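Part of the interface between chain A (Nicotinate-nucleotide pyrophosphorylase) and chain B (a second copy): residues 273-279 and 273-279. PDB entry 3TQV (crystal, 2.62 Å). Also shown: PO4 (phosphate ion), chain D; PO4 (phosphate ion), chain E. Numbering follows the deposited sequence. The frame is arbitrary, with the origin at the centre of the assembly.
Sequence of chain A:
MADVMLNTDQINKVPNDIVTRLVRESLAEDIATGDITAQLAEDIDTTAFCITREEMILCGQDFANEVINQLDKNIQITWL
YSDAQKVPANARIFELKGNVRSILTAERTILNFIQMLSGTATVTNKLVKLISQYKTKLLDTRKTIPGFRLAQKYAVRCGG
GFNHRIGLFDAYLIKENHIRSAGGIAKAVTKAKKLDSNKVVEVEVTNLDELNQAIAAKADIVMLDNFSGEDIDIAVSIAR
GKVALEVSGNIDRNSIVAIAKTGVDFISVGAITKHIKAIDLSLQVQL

Chain A 273-279: TKHIKAI
Chain B 273-279: TKHIKAI

The two histidines of this near-twofold contact hold different ring orientations, and the pairing around them differs accordingly. Both have chi1 near m (-61° in His A275, -53° in His B275), but chi2 is 163° in His A275 and -34° in His B275. In His B275 this turns ND1 to the backbone of chain A: Ala A278 N donates a hydrogen bond to His B275 ND1 at 2.9 Å, near the ring plane. In His A275 it is carbon CD2 that lies 3.1 Å from Ala B278 N, and NE2 is 3.5 Å from Ala B278 O.

The centre is more symmetric. The stretches run antiparallel, 160° apart from CA 274 to CA 278. Ile A276 faces Ile B276 in a single antiparallel bridge, with their CA atoms 4.6 Å apart. Ile A276 N donates to Ile B276 O at 2.9 Å, and Ile B276 N donates to Ile A276 O at 2.8 Å. Extended backbone makes this possible: phi/psi is -137/119 at Ile A276 and -133/123 at Ile B276. Each chain leaves residue 274 with helical angles, -73/-25 in Lys A274 and -46/-53 in Lys B274, and is extended from 275 onward. His A275 CA also approaches Ile B276 O at 3.2 Å, a CA-H...O contact.

Both isoleucines are m, m. Their CG1 atoms meet at 3.6 Å, an apolar contact beside the paired backbones that suits buried, branched side chains. Ala A278 and Ala B278 point toward the opposite stretch. Their small methyls fit close to the partner: Ala A278 CB lies 3.5 Å from Lys B274 CG, and Ala B278 CB lies 3.3 Å from Lys A274 O.

Lys A277 and Lys B277 point away at CB, yet their chains (chi1 t, chi2 p, chi3 t) fold over the partner histidines. Lys B277 CD sits 3.9 Å from the centroid of the His A275 ring, 13° off its normal, in a CH-pi contact. Lys A277 CE lies over one face of the His B275 ring. Aliphatic methylenes cover the rings while the residues remain exposed.

Lys A274 is p, t, t, t, and its NZ donates to O4 of phosphate D at 2.8 Å. Lys B274 has chi angles -147°, 158°, 59° and 171°; its NZ donates to O2 of phosphate E at 2.7 Å. One water donates to Ala A278 O at 3.0 Å and accepts a weak bond from Lys B274 NZ at 3.2 Å. Together the stretches bury 478 Å².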

# COMPACT_ATOMS: atom_id res chain seq x y z
N THR A 273 -7.34 -1.31 5.89
CA THR A 273 -6.04 -1.84 5.48
C THR A 273 -5.86 -2.11 3.97
O THR A 273 -4.74 -2.01 3.46
CB THR A 273 -5.65 -3.10 6.25
OG1 THR A 273 -6.65 -4.12 6.06
CG2 THR A 273 -5.52 -2.80 7.73
N LYS A 274 -6.92 -2.47 3.25
CA LYS A 274 -6.80 -2.72 1.81
C LYS A 274 -6.61 -1.44 1.00
O LYS A 274 -6.07 -1.46 -0.11
CB LYS A 274 -8.00 -3.48 1.27
CG LYS A 274 -9.28 -2.66 1.14
CD LYS A 274 -10.44 -3.57 0.81
CE LYS A 274 -11.74 -2.82 0.72
NZ LYS A 274 -12.87 -3.78 0.49
N HIS A 275 -7.07 -0.32 1.55
CA HIS A 275 -6.81 0.96 0.92
C HIS A 275 -5.69 1.64 1.68
O HIS A 275 -5.38 1.27 2.81
CB HIS A 275 -8.08 1.82 0.88
CG HIS A 275 -9.20 1.20 0.10
ND1 HIS A 275 -10.51 1.61 0.21
CD2 HIS A 275 -9.21 0.18 -0.79
CE1 HIS A 275 -11.28 0.88 -0.58
NE2 HIS A 275 -10.51 -0.00 -1.20
N ILE A 276 -5.03 2.59 1.04
CA ILE A 276 -3.96 3.32 1.69
C ILE A 276 -4.13 4.79 1.35
O ILE A 276 -4.10 5.16 0.18
CB ILE A 276 -2.54 2.85 1.24
CG1 ILE A 276 -2.34 1.33 1.50
CG2 ILE A 276 -1.44 3.70 1.89
CD1 ILE A 276 -2.23 0.94 2.96
N LYS A 277 -4.32 5.61 2.37
CA LYS A 277 -4.28 7.05 2.20
C LYS A 277 -3.03 7.56 2.89
O LYS A 277 -3.02 7.70 4.11
CB LYS A 277 -5.51 7.68 2.84
CG LYS A 277 -5.69 9.16 2.52
CD LYS A 277 -6.10 9.36 1.07
CE LYS A 277 -6.14 10.84 0.75
NZ LYS A 277 -6.59 11.62 1.95
N ALA A 278 -1.98 7.81 2.12
CA ALA A 278 -0.70 8.24 2.69
C ALA A 278 -0.74 9.64 3.28
O ALA A 278 -1.14 10.61 2.64
CB ALA A 278 0.41 8.14 1.67
N ILE A 279 -0.31 9.73 4.53
CA ILE A 279 -0.10 11.02 5.15
C ILE A 279 0.94 11.80 4.35
O ILE A 279 1.94 11.24 3.89
CB ILE A 279 0.38 10.83 6.61
CG1 ILE A 279 -0.72 10.16 7.44
CG2 ILE A 279 0.85 12.14 7.21
CD1 ILE A 279 -2.16 10.59 7.09
N THR B 273 1.09 6.02 -6.63
CA THR B 273 1.77 4.93 -5.92
C THR B 273 1.67 5.07 -4.41
O THR B 273 1.53 4.08 -3.71
CB THR B 273 3.28 4.79 -6.33
OG1 THR B 273 3.83 6.05 -6.70
CG2 THR B 273 3.42 3.82 -7.48
N LYS B 274 1.80 6.30 -3.93
CA LYS B 274 1.58 6.71 -2.54
C LYS B 274 0.30 6.16 -1.89
O LYS B 274 0.32 5.61 -0.78
CB LYS B 274 1.46 8.23 -2.55
CG LYS B 274 1.96 8.91 -1.35
CD LYS B 274 2.30 10.35 -1.69
CE LYS B 274 1.10 11.09 -2.21
NZ LYS B 274 1.47 12.51 -2.28
N HIS B 275 -0.83 6.37 -2.56
CA HIS B 275 -2.11 5.92 -2.05
C HIS B 275 -2.48 4.62 -2.75
O HIS B 275 -1.90 4.29 -3.78
CB HIS B 275 -3.19 6.97 -2.33
CG HIS B 275 -2.84 8.34 -1.84
ND1 HIS B 275 -2.11 8.56 -0.69
CD2 HIS B 275 -3.12 9.57 -2.34
CE1 HIS B 275 -1.96 9.86 -0.50
NE2 HIS B 275 -2.55 10.49 -1.49
N ILE B 276 -3.42 3.88 -2.18
CA ILE B 276 -3.99 2.71 -2.83
C ILE B 276 -5.51 2.71 -2.76
O ILE B 276 -6.09 2.77 -1.68
CB ILE B 276 -3.51 1.40 -2.21
CG1 ILE B 276 -1.98 1.35 -2.11
CG2 ILE B 276 -4.01 0.25 -3.03
CD1 ILE B 276 -1.26 1.15 -3.45
N LYS B 277 -6.16 2.65 -3.92
CA LYS B 277 -7.58 2.35 -3.95
C LYS B 277 -7.68 0.92 -4.46
O LYS B 277 -7.59 0.67 -5.67
CB LYS B 277 -8.34 3.33 -4.85
CG LYS B 277 -9.85 3.16 -4.85
CD LYS B 277 -10.44 3.26 -3.44
CE LYS B 277 -11.86 2.63 -3.35
NZ LYS B 277 -12.91 3.39 -4.11
N ALA B 278 -7.82 -0.04 -3.55
CA ALA B 278 -7.91 -1.44 -3.96
C ALA B 278 -9.18 -1.73 -4.77
O ALA B 278 -10.28 -1.24 -4.46
CB ALA B 278 -7.82 -2.37 -2.75
N ILE B 279 -9.01 -2.51 -5.82
CA ILE B 279 -10.12 -2.99 -6.61
C ILE B 279 -10.87 -4.06 -5.84
O ILE B 279 -10.26 -4.93 -5.22
CB ILE B 279 -9.63 -3.60 -7.94
CG1 ILE B 279 -8.94 -2.53 -8.79
CG2 ILE B 279 -10.79 -4.27 -8.67
CD1 ILE B 279 -9.61 -1.14 -8.74
P PO4 D . -14.70 -5.69 3.39
O1 PO4 D . -15.42 -4.38 3.24
O2 PO4 D . -14.35 -5.94 4.84
O3 PO4 D . -15.57 -6.84 2.95
O4 PO4 D . -13.47 -5.58 2.53
P PO4 E . 3.97 14.29 -5.12
O1 PO4 E . 3.50 15.71 -5.05
O2 PO4 E . 3.01 13.44 -4.34
O3 PO4 E . 4.01 13.91 -6.58
O4 PO4 E . 5.36 14.15 -4.57
O HOH W 1 0.01 12.51 0.57